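PDB 2EKD: hypothetical protein PH0250 from Pyrococcus horikoshii, which is of unknown function but belongs to a Pyrococcus family related to the P-loop NTPases and probably adopts a KaiC-like fold. Local coordinates for residues Val18-Ser23 against Phe152-Arg157; Ser39-Val44 against Asp111-Asn116; Val45-Asp50 against Val74-Gly79; Val175-Glu180 against Lys189-Asp194. One frame throughout, in Å; residues are numbered along the deposited sequence.

Overall arrangement
All four contacts lie in or beside one mixed beta sheet. Its order runs 85-90, 73-77, 44-48, 114-119, 149-156, 17-22, 177-182, 185-190, 200-201. Contact 1 pairs two central parallel strands. Contact 2 joins the loop before strand 44-48 to strand 114-119, and contact 3 pairs 44-48 with 73-77. Contact 4 belongs to the antiparallel hairpin beyond strand 17-22. Along the chain, contact 3 is nested within contact 2, and contact 2 within contact 1; contact 4 follows. Centres of contacts 1 and 4 are about 12 Å apart, those of contacts 3 and 4 about 25 Å. The parallel core is consistent with a P-loop NTPase-type domain.

Contact 1 of 4, residues Val18-Ser23 against Phe152-Arg157; sequences VLVEYS and FYFVNR
The Y22 ring lies against the backbone of F154 to N156. N156 N sits over one face, 3.6 Å above the ring plane and offset toward the rim. At the edge, Y22 CE2 comes within 3.5 Å of F154 C. A water also lies in the ring plane and donates to both Y22 OH and F154 O. Y22 OH also hydrogen-bonds E173 OE2 of the second subunit. CG lies between the backbone N and the carbonyl carbon (chi1 68°), which starts the ring toward strand 149-156. The F154 ring carries V20 CG1 over one face, 4.2 Å from the ring centroid and 15° off the normal, a CH-pi contact. V20 CG2 meets the edge of the F152 ring, and V18 CB packs against F152 CD1 at 3.7 Å. On the other sheet face, L19 CD1 touches V155 CG1 at 3.7 Å. E21 OE1 makes only a long salt bridge to R157 NE, 3.8 Å; its stronger partner is K189. Five backbone hydrogen bonds, from Y153 N to V18 O through R157 N to Y22 O, form a parallel ladder. An alanine in place of Y22 would probably leave E173 and the water without the hydroxyl and open a gap beside F154. Strand 114-119 flanks 149-156, and 177-182 flanks 17-22. L121 of helix 121-127 touches Y153 and V155, while its H122 touches Y22 and N156.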
# COMPACT_ATOMS: atom_id res chain seq x y z
N VAL F 18 -28.47 -6.39 12.79
CA VAL F 18 -27.68 -7.47 12.25
C VAL F 18 -26.99 -7.07 10.95
O VAL F 18 -27.63 -6.66 9.99
CB VAL F 18 -28.57 -8.71 11.97
CG1 VAL F 18 -27.71 -9.90 11.64
CG2 VAL F 18 -29.46 -8.98 13.18
N LEU F 19 -25.67 -7.19 10.94
CA LEU F 19 -24.91 -6.86 9.75
C LEU F 19 -24.82 -8.14 8.92
O LEU F 19 -24.39 -9.18 9.42
CB LEU F 19 -23.52 -6.36 10.15
CG LEU F 19 -22.67 -5.68 9.08
CD1 LEU F 19 -23.42 -4.48 8.49
CD2 LEU F 19 -21.36 -5.23 9.71
N VAL F 20 -25.26 -8.06 7.67
CA VAL F 20 -25.20 -9.20 6.76
C VAL F 20 -24.14 -8.89 5.70
O VAL F 20 -24.39 -8.12 4.76
CB VAL F 20 -26.57 -9.43 6.06
CG1 VAL F 20 -26.48 -10.62 5.11
CG2 VAL F 20 -27.65 -9.66 7.11
N GLU F 21 -22.96 -9.47 5.87
CA GLU F 21 -21.86 -9.25 4.95
C GLU F 21 -21.87 -10.23 3.79
O GLU F 21 -22.02 -11.44 3.97
CB GLU F 21 -20.53 -9.34 5.72
CG GLU F 21 -20.49 -8.40 6.91
CD GLU F 21 -19.20 -8.45 7.70
OE1 GLU F 21 -18.50 -9.48 7.68
OE2 GLU F 21 -18.89 -7.45 8.37
N TYR F 22 -21.71 -9.70 2.59
CA TYR F 22 -21.70 -10.54 1.40
C TYR F 22 -20.71 -10.00 0.37
O TYR F 22 -20.07 -8.98 0.62
CB TYR F 22 -23.12 -10.61 0.81
CG TYR F 22 -23.64 -9.32 0.21
CD1 TYR F 22 -23.40 -9.01 -1.13
CD2 TYR F 22 -24.37 -8.41 0.98
CE1 TYR F 22 -23.88 -7.83 -1.69
CE2 TYR F 22 -24.85 -7.23 0.43
CZ TYR F 22 -24.60 -6.94 -0.91
OH TYR F 22 -25.07 -5.77 -1.47
N SER F 23 -20.58 -10.69 -0.75
CA SER F 23 -19.69 -10.27 -1.84
C SER F 23 -20.46 -10.38 -3.15
O SER F 23 -21.56 -10.94 -3.18
CB SER F 23 -18.45 -11.17 -1.91
OG SER F 23 -18.80 -12.47 -2.35
N PHE F 152 -31.68 -5.79 9.34
CA PHE F 152 -30.68 -6.61 8.67
C PHE F 152 -30.00 -5.74 7.62
O PHE F 152 -30.58 -5.48 6.57
CB PHE F 152 -31.34 -7.81 7.98
CG PHE F 152 -31.86 -8.86 8.93
CD1 PHE F 152 -31.01 -9.84 9.45
CD2 PHE F 152 -33.20 -8.87 9.30
CE1 PHE F 152 -31.49 -10.81 10.33
CE2 PHE F 152 -33.69 -9.84 10.19
CZ PHE F 152 -32.83 -10.81 10.70
N TYR F 153 -28.80 -5.26 7.91
CA TYR F 153 -28.07 -4.43 6.95
C TYR F 153 -27.24 -5.29 6.01
O TYR F 153 -26.22 -5.85 6.41
CB TYR F 153 -27.14 -3.45 7.67
CG TYR F 153 -27.81 -2.28 8.34
CD1 TYR F 153 -28.52 -2.43 9.54
CD2 TYR F 153 -27.71 -1.00 7.80
CE1 TYR F 153 -29.10 -1.34 10.18
CE2 TYR F 153 -28.29 0.10 8.42
CZ TYR F 153 -28.97 -0.07 9.61
OH TYR F 153 -29.53 1.03 10.21
N PHE F 154 -27.69 -5.40 4.76
CA PHE F 154 -26.98 -6.17 3.75
C PHE F 154 -25.88 -5.28 3.19
O PHE F 154 -26.17 -4.28 2.53
CB PHE F 154 -27.91 -6.56 2.60
CG PHE F 154 -28.80 -7.73 2.89
CD1 PHE F 154 -29.80 -7.65 3.85
CD2 PHE F 154 -28.67 -8.91 2.16
CE1 PHE F 154 -30.66 -8.72 4.09
CE2 PHE F 154 -29.52 -9.99 2.39
CZ PHE F 154 -30.52 -9.89 3.36
N VAL F 155 -24.63 -5.62 3.46
CA VAL F 155 -23.52 -4.81 2.96
C VAL F 155 -22.50 -5.64 2.20
O VAL F 155 -22.18 -6.77 2.58
CB VAL F 155 -22.78 -4.09 4.11
CG1 VAL F 155 -23.77 -3.27 4.96
CG2 VAL F 155 -22.03 -5.10 4.97
N ASN F 156 -22.01 -5.08 1.09
CA ASN F 156 -20.99 -5.74 0.30
C ASN F 156 -19.71 -5.41 1.07
O ASN F 156 -19.18 -4.30 0.97
CB ASN F 156 -20.94 -5.15 -1.11
CG ASN F 156 -19.95 -5.88 -1.99
OD1 ASN F 156 -18.83 -6.15 -1.58
ND2 ASN F 156 -20.37 -6.19 -3.22
N ARG F 157 -19.23 -6.37 1.84
CA ARG F 157 -18.05 -6.24 2.69
C ARG F 157 -16.79 -5.68 2.02
O ARG F 157 -16.18 -4.75 2.54
CB ARG F 157 -17.73 -7.59 3.33
CG ARG F 157 -16.55 -7.54 4.29
CD ARG F 157 -16.07 -8.93 4.66
NE ARG F 157 -15.21 -8.91 5.83
CZ ARG F 157 -14.01 -8.33 5.88
NH1 ARG F 157 -13.52 -7.74 4.80
NH2 ARG F 157 -13.31 -8.35 7.00
O HOH W 1 -27.22 -4.16 0.07
O HOH W 2 -17.54 -8.61 0.08

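Contact 2 of 4, residues Ser39-Val44 against Asp111-Asn116; sequences SKLPIV and DYPVIN
D111 CB packs on P42 CG at 3.4 Å, and the two side chains cross at about a right angle. P113 follows a cis peptide bond. Its carbonyl O lies 3.6 Å from P42 CD and also meets L41 CD2. V114 begins the strand. Its CG1 touches P42 CB at 3.9 Å, and its CB lies close to P42 O. I115 is held to segment 39-44 through both backbone N and O: I115 N donates to P42 O at 2.9 Å, and V44 N to I115 O at 3.0 Å. This forms a single bridge between I43 and I115. The I43 CB points away, but its CD1 (chi2 -70°) reaches I115 CB at 3.4 Å, tighter than usual packing. I115 CD1 touches L41 CD1 at 3.9 Å. I115 CG1 lies near S39 OG, which donates to L41 O within its own loop. I115 also packs on F9 and on I35 of helix 29-37. With CG anti to the backbone N (chi1 -175°), the N116 amide turns to the 39-44 side, and ND2 donates to V44 O at 2.7 Å, from 39° out of the carbonyl plane. The same ND2 has a weak bond to D46. The chemistry is mostly apolar, with backbone bonds bringing the loop after helix 29-37 into register with strand 114-119. The N116 amide extends that pairing by a side-chain bond where strand 44-48 starts.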
# COMPACT_ATOMS: atom_id res chain seq x y z
N SER F 39 -42.15 -14.90 6.06
CA SER F 39 -42.23 -13.92 7.14
C SER F 39 -43.66 -13.76 7.67
O SER F 39 -44.57 -13.31 6.99
CB SER F 39 -41.72 -12.58 6.60
OG SER F 39 -41.41 -11.72 7.69
N LYS F 40 -43.85 -14.19 8.94
CA LYS F 40 -45.13 -13.94 9.58
C LYS F 40 -45.24 -12.48 10.05
O LYS F 40 -46.33 -11.93 10.24
CB LYS F 40 -45.25 -14.88 10.79
CG LYS F 40 -44.90 -16.33 10.44
CD LYS F 40 -45.75 -16.87 9.29
CE LYS F 40 -45.38 -18.31 8.92
NZ LYS F 40 -43.96 -18.38 8.55
N LEU F 41 -44.06 -11.86 10.27
CA LEU F 41 -44.00 -10.47 10.70
C LEU F 41 -44.00 -9.51 9.51
O LEU F 41 -43.61 -9.86 8.40
CB LEU F 41 -42.70 -10.26 11.48
CG LEU F 41 -42.63 -11.10 12.76
CD1 LEU F 41 -41.27 -10.96 13.45
CD2 LEU F 41 -43.68 -10.69 13.79
N PRO F 42 -44.46 -8.28 9.74
CA PRO F 42 -44.49 -7.26 8.68
C PRO F 42 -43.07 -6.93 8.21
O PRO F 42 -42.17 -6.75 9.04
CB PRO F 42 -45.17 -6.07 9.36
CG PRO F 42 -46.06 -6.72 10.39
CD PRO F 42 -45.16 -7.80 10.95
N ILE F 43 -42.88 -6.85 6.90
CA ILE F 43 -41.58 -6.53 6.31
C ILE F 43 -41.51 -5.08 5.85
O ILE F 43 -42.39 -4.60 5.15
CB ILE F 43 -41.29 -7.40 5.07
CG1 ILE F 43 -41.21 -8.89 5.44
CG2 ILE F 43 -40.00 -6.93 4.40
CD1 ILE F 43 -39.99 -9.26 6.27
N VAL F 44 -40.44 -4.38 6.24
CA VAL F 44 -40.23 -3.00 5.81
C VAL F 44 -38.79 -2.89 5.33
O VAL F 44 -37.84 -3.14 6.08
CB VAL F 44 -40.47 -1.99 6.94
CG1 VAL F 44 -40.13 -0.58 6.45
CG2 VAL F 44 -41.92 -2.04 7.38
N ASP F 111 -47.90 -1.88 12.99
CA ASP F 111 -47.43 -3.22 13.34
C ASP F 111 -46.00 -3.25 13.88
O ASP F 111 -45.07 -2.79 13.22
CB ASP F 111 -47.51 -4.15 12.14
CG ASP F 111 -48.91 -4.62 11.85
OD1 ASP F 111 -49.79 -3.76 11.60
OD2 ASP F 111 -49.14 -5.85 11.87
N TYR F 112 -45.83 -3.83 15.06
CA TYR F 112 -44.53 -3.95 15.70
C TYR F 112 -44.49 -5.34 16.33
O TYR F 112 -45.49 -5.78 16.91
CB TYR F 112 -44.36 -2.89 16.79
CG TYR F 112 -44.30 -1.46 16.28
CD1 TYR F 112 -43.78 -1.17 15.01
CD2 TYR F 112 -44.74 -0.40 17.07
CE1 TYR F 112 -43.72 0.14 14.54
CE2 TYR F 112 -44.68 0.92 16.60
CZ TYR F 112 -44.17 1.18 15.34
OH TYR F 112 -44.10 2.47 14.87
N PRO F 113 -43.36 -6.06 16.22
CA PRO F 113 -42.10 -5.68 15.55
C PRO F 113 -42.11 -6.01 14.06
O PRO F 113 -42.90 -6.83 13.60
CB PRO F 113 -41.08 -6.52 16.30
CG PRO F 113 -41.82 -7.80 16.48
CD PRO F 113 -43.20 -7.34 16.93
N VAL F 114 -41.21 -5.38 13.32
CA VAL F 114 -41.11 -5.63 11.88
C VAL F 114 -39.71 -6.11 11.52
O VAL F 114 -38.74 -5.77 12.20
CB VAL F 114 -41.42 -4.35 11.04
CG1 VAL F 114 -42.78 -3.76 11.44
CG2 VAL F 114 -40.34 -3.32 11.24
N ILE F 115 -39.61 -6.90 10.46
CA ILE F 115 -38.31 -7.36 9.98
C ILE F 115 -37.92 -6.22 9.06
O ILE F 115 -38.67 -5.86 8.15
CB ILE F 115 -38.42 -8.70 9.21
CG1 ILE F 115 -38.93 -9.79 10.16
CG2 ILE F 115 -37.06 -9.09 8.63
CD1 ILE F 115 -38.11 -9.94 11.43
N ASN F 116 -36.75 -5.64 9.31
CA ASN F 116 -36.29 -4.46 8.57
C ASN F 116 -35.00 -4.63 7.77
O ASN F 116 -33.91 -4.35 8.26
CB ASN F 116 -36.13 -3.31 9.58
CG ASN F 116 -35.76 -1.99 8.94
OD1 ASN F 116 -35.26 -1.09 9.61
ND2 ASN F 116 -36.01 -1.86 7.64

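Contact 3 of 4, residues Val45-Asp50 against Val74-Gly79; sequences VDDILD and VIKMGG
D47, D50 and K76 form a salt-bridge network at the C-terminal end of a parallel strand pair. The two strands belong to a beta-alpha-beta crossover through helices 51-61 and 67-70. K76 NZ donates to D50 OD1 at 2.9 Å, nearly along the C-O axis of the carboxylate. Its bond to D47 OD2 is weak, at 3.2 Å. The lysine chain bends at chi3 (65°) and chi4, and NZ also donates to K81 O. Each aspartate has a backbone partner too: Y52 N for D47 OD1, T80 N for D50 OD2. A water accepts from K76 NZ and D50 N and donates to D47 O (2.7 Å) and G78 O. D50 OD1 stands close to G79 CA, and a side chain on G79 would clash with it. L49 N donates to M77 O at 3.0 Å in a nearly straight bond (175°), extending the ladder past the strands. On the other sheet face, I48 CG1 touches SE of M77, a selenomethionine, at 3.7 Å. D46 CG meets M77 CE at 3.8 Å. D46 OD1 lies 3.4 Å from I75 CB and has a weak bond to Y102 OH. Strand 85-90 flanks 73-77, and 114-119 flanks 44-48. Helix 99-105 packs on I75 and M77, and helix 121-127 packs on I48.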
# COMPACT_ATOMS: atom_id res chain seq x y z
N VAL F 45 -38.63 -2.52 4.07
CA VAL F 45 -37.31 -2.39 3.46
C VAL F 45 -36.85 -0.93 3.36
O VAL F 45 -37.59 -0.06 2.92
CB VAL F 45 -37.31 -3.00 2.03
CG1 VAL F 45 -35.95 -2.80 1.38
CG2 VAL F 45 -37.67 -4.48 2.09
N ASP F 46 -35.62 -0.68 3.80
CA ASP F 46 -35.04 0.66 3.67
C ASP F 46 -34.17 0.54 2.42
O ASP F 46 -33.13 -0.12 2.43
CB ASP F 46 -34.20 1.01 4.90
CG ASP F 46 -35.05 1.26 6.13
OD1 ASP F 46 -36.15 1.83 5.98
OD2 ASP F 46 -34.61 0.90 7.25
N ASP F 47 -34.64 1.15 1.34
CA ASP F 47 -33.97 1.08 0.06
C ASP F 47 -33.06 2.28 -0.21
O ASP F 47 -33.52 3.38 -0.55
CB ASP F 47 -35.03 0.94 -1.04
CG ASP F 47 -34.45 0.89 -2.42
OD1 ASP F 47 -33.22 0.67 -2.57
OD2 ASP F 47 -35.23 1.07 -3.38
N ILE F 48 -31.75 2.06 -0.06
CA ILE F 48 -30.78 3.11 -0.28
C ILE F 48 -30.26 3.08 -1.72
O ILE F 48 -29.78 2.05 -2.19
CB ILE F 48 -29.57 2.99 0.67
CG1 ILE F 48 -30.05 3.01 2.13
CG2 ILE F 48 -28.60 4.13 0.43
CD1 ILE F 48 -28.97 2.61 3.14
N LEU F 49 -30.38 4.22 -2.39
CA LEU F 49 -29.92 4.38 -3.76
C LEU F 49 -30.31 3.27 -4.74
O LEU F 49 -29.47 2.72 -5.44
CB LEU F 49 -28.40 4.57 -3.75
CG LEU F 49 -27.98 5.91 -3.13
CD1 LEU F 49 -26.49 5.93 -2.83
CD2 LEU F 49 -28.38 7.04 -4.09
N ASP F 50 -31.60 2.97 -4.78
CA ASP F 50 -32.15 1.95 -5.68
C ASP F 50 -31.53 0.55 -5.61
O ASP F 50 -31.56 -0.19 -6.60
CB ASP F 50 -32.09 2.44 -7.13
CG ASP F 50 -32.90 3.70 -7.36
OD1 ASP F 50 -33.98 3.84 -6.74
OD2 ASP F 50 -32.47 4.54 -8.18
N VAL F 74 -41.87 0.03 1.70
CA VAL F 74 -40.51 0.50 1.47
C VAL F 74 -40.28 1.97 1.81
O VAL F 74 -41.12 2.83 1.53
CB VAL F 74 -40.12 0.28 -0.02
CG1 VAL F 74 -38.74 0.85 -0.29
CG2 VAL F 74 -40.16 -1.21 -0.35
N ILE F 75 -39.13 2.24 2.42
CA ILE F 75 -38.73 3.60 2.76
C ILE F 75 -37.51 3.86 1.88
O ILE F 75 -36.43 3.30 2.12
CB ILE F 75 -38.33 3.74 4.23
CG1 ILE F 75 -39.53 3.48 5.14
CG2 ILE F 75 -37.77 5.15 4.49
CD1 ILE F 75 -39.23 3.64 6.61
N LYS F 76 -37.68 4.69 0.86
CA LYS F 76 -36.59 4.99 -0.05
C LYS F 76 -35.67 6.09 0.46
O LYS F 76 -36.13 7.10 0.98
CB LYS F 76 -37.14 5.37 -1.44
CG LYS F 76 -37.79 4.21 -2.18
CD LYS F 76 -38.20 4.59 -3.61
CE LYS F 76 -37.00 4.91 -4.51
NZ LYS F 76 -36.17 3.71 -4.83
N MSE F 77 -34.37 5.87 0.31
CA MSE F 77 -33.37 6.84 0.73
C MSE F 77 -32.59 7.16 -0.55
O MSE F 77 -31.57 6.54 -0.86
CB MSE F 77 -32.48 6.23 1.81
CG MSE F 77 -33.31 5.57 2.94
SE MSE F 77 -32.38 4.88 4.33
CE MSE F 77 -33.68 4.71 5.55
N GLY F 78 -33.11 8.13 -1.31
CA GLY F 78 -32.52 8.49 -2.58
C GLY F 78 -33.06 7.49 -3.58
O GLY F 78 -33.97 6.72 -3.24
N GLY F 79 -32.53 7.48 -4.79
CA GLY F 79 -33.01 6.52 -5.78
C GLY F 79 -34.05 7.06 -6.74
O GLY F 79 -34.67 8.09 -6.50
O HOH W 3 -33.73 4.22 -3.13

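Contact 4 of 4, residues Val175-Glu180 against Lys189-Asp194; sequences VTSILE and KKSIKD
I178 pairs with K189 and K190 in an antiparallel strand contact. It sits at the open end of the hairpin formed by strands 177-182 and 185-190, on the sheet flank beyond strand 17-22. I178 N donates to K190 O at 3.1 Å, from 45° out of the carbonyl plane. In return, I178 O receives two weak bonds, from K189 N at 3.0 Å and from K190 N. Both lysines thus face one residue, which makes this a classic beta bulge. The two side chains cross I178 obliquely and meet different branches: K189 CB meets CG2 at 4.0 Å, and K190 CE meets CD1. K190 bends at chi3 (76°), and its NZ donates to V175 O at 2.8 Å. The same NZ donates to E172 O and to G24 O of the third subunit. Three carbonyls grip the ammonium near the end of helix 165-174, which would probably favour its charge. A leucine in place of K190 would probably leave those three carbonyl oxygens without their donor. K189 NZ makes only a long salt bridge to E180 OE1, 3.7 Å; it is better paired with E172 and E21. S177 OG lies 3.4 Å from S191 CA and bonds E16. T176 CB packs on I192 CD1 at 3.9 Å, and T176 OG1 accepts from T17 N. Past the bulge the chain leaves the strand in an ST turn, with K193 N donating to S191 OG at 3.0 Å. The third subunit packs here too, R58 on T176 and A62 on I192.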
# COMPACT_ATOMS: atom_id res chain seq x y z
N VAL F 175 -22.97 -2.96 15.68
CA VAL F 175 -24.09 -3.87 15.51
C VAL F 175 -24.09 -4.95 16.60
O VAL F 175 -23.06 -5.18 17.25
CB VAL F 175 -24.08 -4.53 14.10
CG1 VAL F 175 -24.12 -3.44 13.03
CG2 VAL F 175 -22.84 -5.42 13.93
N THR F 176 -25.23 -5.61 16.79
CA THR F 176 -25.36 -6.66 17.80
C THR F 176 -25.03 -8.06 17.29
O THR F 176 -24.66 -8.94 18.06
CB THR F 176 -26.78 -6.67 18.43
OG1 THR F 176 -27.76 -6.72 17.38
CG2 THR F 176 -27.00 -5.43 19.27
N SER F 177 -25.20 -8.28 15.99
CA SER F 177 -24.89 -9.58 15.39
C SER F 177 -24.31 -9.39 14.00
O SER F 177 -24.65 -8.43 13.29
CB SER F 177 -26.15 -10.46 15.29
OG SER F 177 -26.42 -11.15 16.50
N ILE F 178 -23.43 -10.30 13.62
CA ILE F 178 -22.81 -10.24 12.30
C ILE F 178 -22.92 -11.58 11.61
O ILE F 178 -22.55 -12.61 12.18
CB ILE F 178 -21.32 -9.85 12.37
CG1 ILE F 178 -21.18 -8.45 13.00
CG2 ILE F 178 -20.72 -9.89 10.96
CD1 ILE F 178 -19.74 -8.03 13.25
N LEU F 179 -23.44 -11.57 10.39
CA LEU F 179 -23.56 -12.78 9.59
C LEU F 179 -22.70 -12.60 8.35
O LEU F 179 -22.64 -11.50 7.78
CB LEU F 179 -25.01 -13.01 9.15
CG LEU F 179 -26.06 -13.27 10.23
CD1 LEU F 179 -27.40 -13.55 9.58
CD2 LEU F 179 -25.62 -14.45 11.09
N GLU F 180 -22.01 -13.65 7.95
CA GLU F 180 -21.19 -13.57 6.76
C GLU F 180 -21.59 -14.69 5.81
O GLU F 180 -21.50 -15.87 6.16
CB GLU F 180 -19.70 -13.65 7.09
CG GLU F 180 -18.85 -12.92 6.05
CD GLU F 180 -17.35 -13.09 6.24
OE1 GLU F 180 -16.88 -13.03 7.40
OE2 GLU F 180 -16.65 -13.28 5.22
N LYS F 189 -20.45 -14.62 12.76
CA LYS F 189 -19.22 -14.05 13.31
C LYS F 189 -19.41 -13.44 14.70
O LYS F 189 -18.48 -13.40 15.49
CB LYS F 189 -18.66 -12.97 12.38
CG LYS F 189 -18.02 -13.49 11.11
CD LYS F 189 -17.72 -12.36 10.12
CE LYS F 189 -16.80 -11.31 10.72
NZ LYS F 189 -16.48 -10.22 9.76
N LYS F 190 -20.61 -12.93 14.96
CA LYS F 190 -20.89 -12.31 16.25
C LYS F 190 -22.35 -12.49 16.60
O LYS F 190 -23.21 -12.55 15.72
CB LYS F 190 -20.54 -10.81 16.24
CG LYS F 190 -20.62 -10.16 17.62
CD LYS F 190 -20.03 -8.75 17.69
CE LYS F 190 -20.96 -7.70 17.09
NZ LYS F 190 -20.55 -6.31 17.48
N SER F 191 -22.64 -12.59 17.89
CA SER F 191 -24.02 -12.76 18.32
C SER F 191 -24.21 -12.43 19.80
O SER F 191 -23.29 -12.47 20.60
CB SER F 191 -24.43 -14.21 18.05
OG SER F 191 -25.77 -14.42 18.51
N ILE F 192 -25.46 -12.05 20.15
CA ILE F 192 -25.79 -11.85 21.55
C ILE F 192 -25.88 -13.19 22.29
O ILE F 192 -25.64 -13.31 23.48
CB ILE F 192 -27.14 -11.15 21.62
CG1 ILE F 192 -27.02 -9.68 21.23
CG2 ILE F 192 -27.69 -11.20 23.06
CD1 ILE F 192 -28.38 -8.99 21.14
N LYS F 193 -26.27 -14.21 21.51
CA LYS F 193 -26.42 -15.55 22.07
C LYS F 193 -25.14 -16.38 21.85
O LYS F 193 -24.92 -16.95 20.80
CB LYS F 193 -27.61 -16.22 21.37
CG LYS F 193 -28.85 -15.34 21.43
CD LYS F 193 -30.07 -15.95 20.72
CE LYS F 193 -31.27 -14.99 20.72
NZ LYS F 193 -32.43 -15.65 20.12
N ASP F 194 -24.31 -16.42 22.89
CA ASP F 194 -23.05 -17.15 22.88
C ASP F 194 -23.15 -18.57 22.33
O ASP F 194 -22.19 -19.10 21.76
CB ASP F 194 -22.49 -17.19 24.30
CG ASP F 194 -22.48 -15.82 24.96
OD1 ASP F 194 -21.59 -15.01 24.62
OD2 ASP F 194 -23.36 -15.56 25.80